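Side-chain contacts in G protein alpha subunit (Entamoeba histolytica, PDB 4FID), which binds guanine nucleotides as the alpha subunit of a heterotrimeric G protein and probably relays signals from transmembrane receptors: residues Y154-K159 against F163-V168; A22-I27 against S313-V318; S13-K18 against H143-T148. All blocks are in the same frame, centred on the assembly; numbering follows the deposited sequence.

Contact 1: residues Y154-K159 against F163-V168; sequences YDFVVK and FHLIDV
The ring of Phe156 is the bump, and Phe163 and Leu165 on the facing strand form the hollow it fills. Phe163 CB sits over one face of that ring, 3.7 Å from its centroid, in a CH-pi contact. Leu165 CB comes up to the ring edge instead, near its plane, 3.5 Å from Phe156 CE1. With CG of Phe156 set between its own backbone N and carbonyl carbon (chi1 46°), the ring leans across the hairpin toward both. The two phenylalanine planes are only 12° from parallel, but they are slid so far apart that the rings barely overlap. Tyr154 adds a looser touch, CD1 lying 4.3 Å from Leu165 CB.

These side chains share the face that looks toward helices 18-28 and 312-332; Phe163 packs there on Val323. Between the strands, Tyr154 and Leu165 exchange a pair of backbone hydrogen bonds, and so do Phe156 and Phe163.

Asp155 and His164 occupy the other face. His164 ND1 donates to Asp155 OD1 at 2.8 Å, with the oxygen close to the imidazole plane while the nitrogen stands 46° out of the carboxylate plane. His164 NE2 bonds to Glu153. Held between two acidic side chains, the imidazole would probably favour its protonated, charged form.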
loop_
_atom_site.group_PDB
_atom_site.type_symbol
_atom_site.label_atom_id
_atom_site.label_comp_id
_atom_site.label_asym_id
_atom_site.label_seq_id
_atom_site.Cartn_x
_atom_site.Cartn_y
_atom_site.Cartn_z
ATOM N N TYR A 154 -14.713 1.125 -10.689
ATOM C CA TYR A 154 -15.795 1.976 -10.196
ATOM C C TYR A 154 -15.713 3.424 -10.631
ATOM O O TYR A 154 -14.716 3.869 -11.197
ATOM C CB TYR A 154 -16.046 1.878 -8.686
ATOM C CG TYR A 154 -14.836 1.690 -7.806
ATOM C CD1 TYR A 154 -13.996 2.752 -7.496
ATOM C CD2 TYR A 154 -14.570 0.450 -7.231
ATOM C CE1 TYR A 154 -12.908 2.569 -6.664
ATOM C CE2 TYR A 154 -13.490 0.259 -6.404
ATOM C CZ TYR A 154 -12.665 1.313 -6.124
ATOM O OH TYR A 154 -11.593 1.091 -5.298
ATOM N N ASP A 155 -16.800 4.140 -10.375
ATOM C CA ASP A 155 -16.915 5.528 -10.764
ATOM C C ASP A 155 -16.940 6.409 -9.530
ATOM O O ASP A 155 -17.499 6.034 -8.501
ATOM C CB ASP A 155 -18.191 5.733 -11.578
ATOM C CG ASP A 155 -18.309 4.748 -12.714
ATOM O OD1 ASP A 155 -17.627 4.920 -13.751
ATOM O OD2 ASP A 155 -19.070 3.781 -12.559
ATOM N N PHE A 156 -16.294 7.564 -9.641
ATOM C CA PHE A 156 -16.464 8.642 -8.682
ATOM C C PHE A 156 -16.637 9.965 -9.435
ATOM O O PHE A 156 -16.702 9.987 -10.668
ATOM C CB PHE A 156 -15.298 8.696 -7.690
ATOM C CG PHE A 156 -13.949 8.578 -8.325
ATOM C CD1 PHE A 156 -13.455 7.347 -8.711
ATOM C CD2 PHE A 156 -13.161 9.699 -8.523
ATOM C CE1 PHE A 156 -12.201 7.241 -9.304
ATOM C CE2 PHE A 156 -11.906 9.598 -9.110
ATOM C CZ PHE A 156 -11.427 8.369 -9.500
ATOM N N VAL A 157 -16.753 11.056 -8.682
ATOM C CA VAL A 157 -16.819 12.399 -9.245
ATOM C C VAL A 157 -15.821 13.236 -8.464
ATOM O O VAL A 157 -15.646 13.031 -7.271
ATOM C CB VAL A 157 -18.231 13.024 -9.093
ATOM C CG1 VAL A 157 -18.167 14.536 -9.232
ATOM C CG2 VAL A 157 -19.204 12.443 -10.111
ATOM N N VAL A 158 -15.137 14.154 -9.130
ATOM C CA VAL A 158 -14.291 15.100 -8.413
ATOM C C VAL A 158 -14.476 16.516 -8.964
ATOM O O VAL A 158 -14.212 16.781 -10.141
ATOM C CB VAL A 158 -12.794 14.663 -8.358
ATOM C CG1 VAL A 158 -12.322 14.142 -9.696
ATOM C CG2 VAL A 158 -11.904 15.806 -7.870
ATOM N N LYS A 159 -14.964 17.407 -8.100
ATOM C CA LYS A 159 -15.270 18.778 -8.482
ATOM C C LYS A 159 -16.178 18.797 -9.714
ATOM O O LYS A 159 -15.947 19.543 -10.669
ATOM C CB LYS A 159 -13.979 19.567 -8.720
ATOM C CG LYS A 159 -14.166 21.077 -8.813
ATOM C CD LYS A 159 -12.823 21.810 -8.842
ATOM C CE LYS A 159 -12.989 23.278 -9.242
ATOM N NZ LYS A 159 -13.914 24.002 -8.332
ATOM N N PHE A 163 -15.308 10.364 -13.191
ATOM C CA PHE A 163 -14.146 9.505 -13.355
ATOM C C PHE A 163 -14.500 8.018 -13.301
ATOM O O PHE A 163 -15.442 7.608 -12.627
ATOM C CB PHE A 163 -13.093 9.816 -12.298
ATOM C CG PHE A 163 -12.282 11.030 -12.598
ATOM C CD1 PHE A 163 -10.968 10.914 -12.997
ATOM C CD2 PHE A 163 -12.839 12.296 -12.492
ATOM C CE1 PHE A 163 -10.214 12.049 -13.277
ATOM C CE2 PHE A 163 -12.091 13.431 -12.771
ATOM C CZ PHE A 163 -10.781 13.308 -13.160
ATOM N N HIS A 164 -13.741 7.213 -14.033
ATOM C CA HIS A 164 -13.901 5.769 -13.978
ATOM C C HIS A 164 -12.546 5.145 -13.661
ATOM O O HIS A 164 -11.541 5.425 -14.330
ATOM C CB HIS A 164 -14.477 5.230 -15.282
ATOM C CG HIS A 164 -14.670 3.751 -15.287
ATOM N ND1 HIS A 164 -15.725 3.134 -14.646
ATOM C CD2 HIS A 164 -13.950 2.758 -15.865
ATOM C CE1 HIS A 164 -15.641 1.827 -14.822
ATOM N NE2 HIS A 164 -14.574 1.572 -15.563
ATOM N N LEU A 165 -12.520 4.319 -12.621
ATOM C CA LEU A 165 -11.270 3.824 -12.074
ATOM C C LEU A 165 -11.196 2.334 -12.379
ATOM O O LEU A 165 -12.127 1.591 -12.052
ATOM C CB LEU A 165 -11.230 4.100 -10.557
ATOM C CG LEU A 165 -9.949 3.967 -9.711
ATOM C CD1 LEU A 165 -9.565 2.521 -9.517
ATOM C CD2 LEU A 165 -8.778 4.723 -10.317
ATOM N N ILE A 166 -10.112 1.907 -13.034
ATOM C CA ILE A 166 -9.877 0.492 -13.306
ATOM C C ILE A 166 -8.683 0.028 -12.512
ATOM O O ILE A 166 -7.560 0.446 -12.786
ATOM C CB ILE A 166 -9.577 0.240 -14.785
ATOM C CG1 ILE A 166 -10.716 0.795 -15.655
ATOM C CG2 ILE A 166 -9.293 -1.288 -15.036
ATOM C CD1 ILE A 166 -10.364 0.931 -17.110
ATOM N N ASP A 167 -8.925 -0.828 -11.520
ATOM C CA ASP A 167 -7.857 -1.331 -10.640
ATOM C C ASP A 167 -7.408 -2.716 -11.108
ATOM O O ASP A 167 -8.123 -3.703 -10.926
ATOM C CB ASP A 167 -8.349 -1.360 -9.188
ATOM C CG ASP A 167 -7.339 -1.951 -8.224
ATOM O OD1 ASP A 167 -7.724 -2.161 -7.056
ATOM O OD2 ASP A 167 -6.174 -2.214 -8.605
ATOM N N VAL A 168 -6.235 -2.786 -11.731
ATOM C CA VAL A 168 -5.755 -4.048 -12.289
ATOM C C VAL A 168 -4.849 -4.785 -11.308
ATOM O O VAL A 168 -3.768 -4.315 -11.001
ATOM C CB VAL A 168 -4.971 -3.837 -13.597
ATOM C CG1 VAL A 168 -4.666 -5.174 -14.227
ATOM C CG2 VAL A 168 -5.743 -2.960 -14.569
#

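Contact 2: residues A22-I27 against S313-V318; sequences AKQLKI and SNIKRV
The carbonyl oxygen of Ala22 is gripped by two groups. Lys26 N, one helical turn further on, bonds to Ala22 O at 3.2 Å. From the neighbouring sheet Tyr154 OH reaches over to Ala22 O at 2.7 Å, in a probable hydrogen bond. That ties one flank of helix 18-28 to the edge strand 152-157. Where helix 18-28 meets residues 313-318, the contact turns apolar and rests on three buried side chains, Gln24, Leu25 and Ile315.

Ile315 is the knob. It points at the other helix, where its branch carbon meets the aliphatic stem of Gln24: CB lies 3.8 Å from Gln24 CG, and Ile315 CG1 is 3.9 Å from that same methylene. With CG anti to the backbone N (chi1 -162°), Gln24 lays that methylene against the isoleucine. The second branch of Ile315 goes to Leu25, CG2 meeting CD2 at 4.0 Å, with the two side chains crossing at about a right angle.

Ile21 and Leu28 of helix 18-28 also touch Ile315, and Thr307 of strand 301-307 lies against it too. Near the start of helix 312-332, Asn314 N is bonded to Asp311 OD1, while Asn314 OD1 takes up Asn308 N, close to Ala309 of the GDP site. Packing of the helix that follows the P-loop against the C-terminal helix is characteristic of the Ras-like domain of G alpha subunits.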
loop_
_atom_site.group_PDB
_atom_site.type_symbol
_atom_site.label_atom_id
_atom_site.label_comp_id
_atom_site.label_asym_id
_atom_site.label_seq_id
_atom_site.Cartn_x
_atom_site.Cartn_y
_atom_site.Cartn_z
ATOM N N ALA A 22 -7.163 2.846 -4.163
ATOM C CA ALA A 22 -8.476 2.679 -4.776
ATOM C C ALA A 22 -9.631 2.753 -3.769
ATOM O O ALA A 22 -10.685 3.326 -4.060
ATOM C CB ALA A 22 -8.532 1.375 -5.553
ATOM N N LYS A 23 -9.446 2.161 -2.597
ATOM C CA LYS A 23 -10.447 2.279 -1.543
ATOM C C LYS A 23 -10.534 3.728 -1.059
ATOM O O LYS A 23 -11.604 4.243 -0.754
ATOM C CB LYS A 23 -10.114 1.355 -0.372
ATOM C CG LYS A 23 -10.566 -0.068 -0.567
ATOM C CD LYS A 23 -9.954 -0.970 0.471
ATOM C CE LYS A 23 -10.141 -2.432 0.091
ATOM N NZ LYS A 23 -9.023 -3.273 0.613
ATOM N N GLN A 24 -9.390 4.381 -1.015
ATOM C CA GLN A 24 -9.317 5.743 -0.535
ATOM C C GLN A 24 -10.088 6.698 -1.436
ATOM O O GLN A 24 -10.691 7.658 -0.961
ATOM C CB GLN A 24 -7.854 6.173 -0.419
ATOM C CG GLN A 24 -7.644 7.376 0.448
ATOM C CD GLN A 24 -7.956 7.116 1.904
ATOM O OE1 GLN A 24 -7.087 6.698 2.676
ATOM N NE2 GLN A 24 -9.199 7.386 2.300
ATOM N N LEU A 25 -10.077 6.432 -2.739
ATOM C CA LEU A 25 -10.766 7.297 -3.699
ATOM C C LEU A 25 -12.249 7.006 -3.682
ATOM O O LEU A 25 -13.060 7.906 -3.911
ATOM C CB LEU A 25 -10.218 7.103 -5.119
ATOM C CG LEU A 25 -8.774 7.556 -5.357
ATOM C CD1 LEU A 25 -8.265 7.061 -6.700
ATOM C CD2 LEU A 25 -8.677 9.068 -5.254
ATOM N N LYS A 26 -12.611 5.747 -3.428
ATOM C CA LYS A 26 -14.026 5.433 -3.255
ATOM C C LYS A 26 -14.561 6.132 -2.003
ATOM O O LYS A 26 -15.685 6.639 -2.028
ATOM C CB LYS A 26 -14.306 3.928 -3.201
ATOM C CG LYS A 26 -15.694 3.563 -3.712
ATOM C CD LYS A 26 -16.105 2.127 -3.363
ATOM C CE LYS A 26 -17.531 1.817 -3.868
ATOM N NZ LYS A 26 -18.138 0.567 -3.327
ATOM N N ILE A 27 -13.765 6.169 -0.926
ATOM C CA ILE A 27 -14.195 6.872 0.285
ATOM C C ILE A 27 -14.332 8.373 0.012
ATOM O O ILE A 27 -15.316 8.996 0.397
ATOM C CB ILE A 27 -13.242 6.711 1.517
ATOM C CG1 ILE A 27 -13.060 5.255 1.964
ATOM C CG2 ILE A 27 -13.800 7.489 2.671
ATOM C CD1 ILE A 27 -14.337 4.541 2.097
ATOM N N SER A 313 -6.472 12.573 3.738
ATOM C CA SER A 313 -6.124 13.948 3.445
ATOM C C SER A 313 -5.027 14.066 2.377
ATOM O O SER A 313 -5.163 14.841 1.434
ATOM C CB SER A 313 -5.690 14.639 4.733
ATOM O OG SER A 313 -5.714 16.036 4.570
ATOM N N ASN A 314 -3.948 13.298 2.530
ATOM C CA ASN A 314 -2.884 13.235 1.531
ATOM C C ASN A 314 -3.381 12.768 0.153
ATOM O O ASN A 314 -3.099 13.397 -0.856
ATOM C CB ASN A 314 -1.753 12.321 2.018
ATOM C CG ASN A 314 -0.537 12.327 1.087
ATOM O OD1 ASN A 314 -0.270 11.357 0.381
ATOM N ND2 ASN A 314 0.201 13.421 1.094
ATOM N N ILE A 315 -4.116 11.668 0.097
ATOM C CA ILE A 315 -4.601 11.195 -1.202
ATOM C C ILE A 315 -5.580 12.166 -1.882
ATOM O O ILE A 315 -5.574 12.289 -3.108
ATOM C CB ILE A 315 -5.237 9.792 -1.124
ATOM C CG1 ILE A 315 -4.198 8.753 -0.714
ATOM C CG2 ILE A 315 -5.874 9.429 -2.451
ATOM C CD1 ILE A 315 -2.891 8.861 -1.490
ATOM N N LYS A 316 -6.412 12.855 -1.095
ATOM C CA LYS A 316 -7.299 13.892 -1.645
ATOM C C LYS A 316 -6.503 15.031 -2.287
ATOM O O LYS A 316 -6.717 15.378 -3.440
ATOM C CB LYS A 316 -8.240 14.452 -0.573
ATOM C CG LYS A 316 -9.447 15.240 -1.112
ATOM C CD LYS A 316 -9.986 16.247 -0.080
ATOM C CE LYS A 316 -11.406 16.737 -0.444
ATOM N NZ LYS A 316 -11.967 17.845 0.442
ATOM N N ARG A 317 -5.568 15.602 -1.543
ATOM C CA ARG A 317 -4.761 16.693 -2.067
ATOM C C ARG A 317 -4.008 16.248 -3.322
ATOM O O ARG A 317 -3.983 16.962 -4.325
ATOM C CB ARG A 317 -3.824 17.230 -0.980
ATOM C CG ARG A 317 -2.778 18.212 -1.439
ATOM C CD ARG A 317 -1.781 18.498 -0.322
ATOM N NE ARG A 317 -1.210 17.276 0.255
ATOM C CZ ARG A 317 -0.303 17.243 1.239
ATOM N NH1 ARG A 317 0.164 18.371 1.776
ATOM N NH2 ARG A 317 0.144 16.081 1.696
ATOM N N VAL A 318 -3.437 15.048 -3.280
ATOM C CA VAL A 318 -2.638 14.548 -4.394
ATOM C C VAL A 318 -3.434 14.177 -5.651
ATOM O O VAL A 318 -3.014 14.465 -6.772
ATOM C CB VAL A 318 -1.772 13.360 -3.978
ATOM C CG1 VAL A 318 -1.119 12.750 -5.194
ATOM C CG2 VAL A 318 -0.732 13.817 -2.991
#

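Contact 3: residues S13-K18 against H143-T148; sequences SGESGK and HNRTKT. With GDP (guanosine-5'-diphosphate), chain C.
The guanidinium of Arg145 and the carboxylate of Glu15 meet with their planes 52° apart, so they do not form a flat, two-pronged pair. Ribose oxygens of GDP lie at the guanidinium edge: O4' is in its plane, and O3' is near it, accepting a bond from Arg145 NE at 3.2 Å. Glu15 OE1 approaches obliquely and takes a single weak hydrogen bond from Arg145 NH1, also 3.2 Å, which forms part of a salt bridge. The stem of Glu15 adds to the contact, its CG being 3.6 Å from Arg145 NH2. Bends in the arginine chain at chi2 and chi3 (-145° and 102°) lay the guanidinium beside the sugar, where it can reach both partners.

Together the two side chains close over the nucleotide, as the corresponding Glu-Arg pair does in GDP-bound G alpha relatives. Beneath them the P-loop holds the diphosphate: Glu15 N donates to GDP O2B at 3.1 Å, and Lys18 NZ makes a weak bond to O3B of the same phosphate. Ser16 OG bonds to Ser13 O at 2.8 Å, bracing the loop from within. Lys18 NZ also forms a salt bridge with Asp167, and Thr148 OG1, on a residue predicted to bind magnesium, stands 4.2 Å from that nitrogen.

In the fold, residues 13-18 turn from strand 6-12 into helix 18-28, and residues 143-148 run from helix 138-143 toward strand 152-157, leaving GDP between the two loops.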
loop_
_atom_site.group_PDB
_atom_site.type_symbol
_atom_site.label_atom_id
_atom_site.label_comp_id
_atom_site.label_asym_id
_atom_site.label_seq_id
_atom_site.Cartn_x
_atom_site.Cartn_y
_atom_site.Cartn_z
ATOM N N SER A 13 3.049 -3.272 -8.650
ATOM C CA SER A 13 3.439 -4.570 -8.124
ATOM C C SER A 13 2.576 -4.888 -6.922
ATOM O O SER A 13 1.604 -4.176 -6.626
ATOM C CB SER A 13 4.908 -4.573 -7.723
ATOM O OG SER A 13 5.717 -4.353 -8.864
ATOM N N GLY A 14 2.925 -5.967 -6.235
ATOM C CA GLY A 14 2.202 -6.362 -5.046
ATOM C C GLY A 14 2.723 -5.638 -3.826
ATOM O O GLY A 14 3.936 -5.460 -3.662
ATOM N N GLU A 15 1.799 -5.225 -2.964
ATOM C CA GLU A 15 2.141 -4.506 -1.740
ATOM C C GLU A 15 2.731 -3.152 -2.060
ATOM O O GLU A 15 3.596 -2.658 -1.351
ATOM C CB GLU A 15 3.105 -5.313 -0.867
ATOM C CG GLU A 15 2.420 -6.155 0.200
ATOM C CD GLU A 15 3.180 -7.428 0.484
ATOM O OE1 GLU A 15 3.292 -7.818 1.671
ATOM O OE2 GLU A 15 3.674 -8.033 -0.492
ATOM N N SER A 16 2.260 -2.568 -3.148
ATOM C CA SER A 16 2.601 -1.210 -3.482
ATOM C C SER A 16 1.610 -0.262 -2.812
ATOM O O SER A 16 1.829 0.945 -2.741
ATOM C CB SER A 16 2.519 -1.044 -4.985
ATOM O OG SER A 16 1.322 -1.619 -5.456
ATOM N N GLY A 17 0.517 -0.829 -2.315
ATOM C CA GLY A 17 -0.572 -0.061 -1.748
ATOM C C GLY A 17 -1.551 0.480 -2.784
ATOM O O GLY A 17 -2.323 1.387 -2.482
ATOM N N LYS A 18 -1.553 -0.066 -3.999
ATOM C CA LYS A 18 -2.440 0.483 -5.034
ATOM C C LYS A 18 -3.908 0.216 -4.725
ATOM O O LYS A 18 -4.794 1.010 -5.087
ATOM C CB LYS A 18 -2.041 -0.012 -6.429
ATOM C CG LYS A 18 -2.944 -1.025 -7.066
ATOM C CD LYS A 18 -2.287 -1.598 -8.347
ATOM C CE LYS A 18 -2.306 -3.124 -8.354
ATOM N NZ LYS A 18 -3.492 -3.653 -7.592
ATOM N N HIS A 143 -6.647 0.257 6.399
ATOM C CA HIS A 143 -5.418 -0.250 7.010
ATOM C C HIS A 143 -5.246 -1.751 6.920
ATOM O O HIS A 143 -4.148 -2.269 7.125
ATOM C CB HIS A 143 -5.329 0.162 8.475
ATOM C CG HIS A 143 -5.003 1.599 8.669
ATOM N ND1 HIS A 143 -5.972 2.581 8.724
ATOM C CD2 HIS A 143 -3.816 2.226 8.827
ATOM C CE1 HIS A 143 -5.391 3.756 8.905
ATOM N NE2 HIS A 143 -4.086 3.567 8.973
ATOM N N ASN A 144 -6.318 -2.464 6.636
ATOM C CA ASN A 144 -6.197 -3.908 6.635
ATOM C C ASN A 144 -5.636 -4.454 5.342
ATOM O O ASN A 144 -5.886 -3.931 4.262
ATOM C CB ASN A 144 -7.508 -4.591 6.960
ATOM C CG ASN A 144 -7.308 -6.038 7.324
ATOM O OD1 ASN A 144 -6.515 -6.337 8.217
ATOM N ND2 ASN A 144 -8.011 -6.955 6.630
ATOM N N ARG A 145 -4.875 -5.530 5.467
ATOM C CA ARG A 145 -4.314 -6.194 4.309
ATOM C C ARG A 145 -5.348 -7.099 3.634
ATOM O O ARG A 145 -5.919 -7.985 4.275
ATOM C CB ARG A 145 -3.074 -6.981 4.738
ATOM C CG ARG A 145 -2.166 -6.173 5.666
ATOM C CD ARG A 145 -0.692 -6.469 5.431
ATOM N NE ARG A 145 -0.002 -5.445 4.644
ATOM C CZ ARG A 145 1.221 -5.598 4.140
ATOM N NH1 ARG A 145 1.882 -6.733 4.336
ATOM N NH2 ARG A 145 1.782 -4.625 3.429
ATOM N N THR A 146 -5.613 -6.852 2.353
ATOM C CA THR A 146 -6.396 -7.794 1.546
ATOM C C THR A 146 -5.706 -8.085 0.221
ATOM O O THR A 146 -4.965 -7.249 -0.299
ATOM C CB THR A 146 -7.838 -7.302 1.251
ATOM O OG1 THR A 146 -7.796 -5.968 0.731
ATOM C CG2 THR A 146 -8.694 -7.341 2.501
ATOM N N LYS A 147 -5.956 -9.278 -0.315
ATOM C CA LYS A 147 -5.458 -9.657 -1.631
ATOM C C LYS A 147 -6.506 -9.375 -2.697
ATOM O O LYS A 147 -7.483 -10.112 -2.810
ATOM C CB LYS A 147 -5.131 -11.148 -1.663
ATOM C CG LYS A 147 -4.055 -11.582 -0.698
ATOM C CD LYS A 147 -3.913 -13.094 -0.718
ATOM C CE LYS A 147 -2.920 -13.578 0.324
ATOM N NZ LYS A 147 -2.946 -15.060 0.452
ATOM N N THR A 148 -6.317 -8.320 -3.484
ATOM C CA THR A 148 -7.253 -8.060 -4.573
ATOM C C THR A 148 -6.836 -8.809 -5.839
ATOM O O THR A 148 -6.087 -8.282 -6.665
ATOM C CB THR A 148 -7.475 -6.533 -4.854
ATOM O OG1 THR A 148 -6.379 -5.987 -5.600
ATOM C CG2 THR A 148 -7.667 -5.755 -3.551
HETATM P PB GDP C . -2.105 -4.185 -3.602
HETATM O O1B GDP C . -3.473 -4.811 -3.494
HETATM O O2B GDP C . -1.109 -5.243 -4.015
HETATM O O3B GDP C . -2.182 -3.111 -4.658
HETATM O O3A GDP C . -1.604 -3.541 -2.193
HETATM P PA GDP C . -2.568 -3.245 -0.914
HETATM O O1A GDP C . -3.409 -2.004 -1.126
HETATM O O2A GDP C . -3.456 -4.437 -0.601
HETATM O "O5'" GDP C . -1.528 -3.039 0.310
HETATM C "C5'" GDP C . -1.607 -3.874 1.469
HETATM C "C4'" GDP C . -1.188 -3.147 2.755
HETATM O "O4'" GDP C . -0.377 -1.992 2.498
HETATM C "C3'" GDP C . -2.385 -2.683 3.586
HETATM O "O3'" GDP C . -2.293 -3.232 4.917
HETATM C "C2'" GDP C . -2.293 -1.164 3.593
HETATM O "O2'" GDP C . -2.784 -0.609 4.827
HETATM C "C1'" GDP C . -0.801 -0.919 3.345
HETATM N N9 GDP C . -0.516 0.421 2.750
HETATM C C8 GDP C . -0.792 0.858 1.502
HETATM N N7 GDP C . -0.374 2.142 1.326
HETATM C C5 GDP C . 0.187 2.548 2.480
HETATM C C6 GDP C . 0.826 3.785 3.000
HETATM O O6 GDP C . 0.950 4.796 2.286
HETATM N N1 GDP C . 1.264 3.796 4.263
HETATM C C2 GDP C . 1.158 2.718 5.066
HETATM N N2 GDP C . 1.638 2.800 6.327
HETATM N N3 GDP C . 0.590 1.551 4.665
HETATM C C4 GDP C . 0.096 1.410 3.410
#

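The contacts run from the GDP pocket (contact 3), past helix 18-28 (contact 2), to the hairpin at the sheet edge (contact 1). Centres of contacts 1 and 2 are about 11 Å apart, of 2 and 3 about 15 Å, and of 1 and 3 about 18 Å. Along the chain, contact 3 closes before contact 1 opens, contact 1 is nested inside the loop closed by contact 2, and contacts 2 and 3 interleave. Helix 18-28 starts at Lys18 of contact 3, and its residues 22-27 pack in contact 2, between hairpin and C-terminal helix. With the Asp167-Lys18 salt bridge, this ties the nucleotide site to both, as in Ras-like G alpha domains.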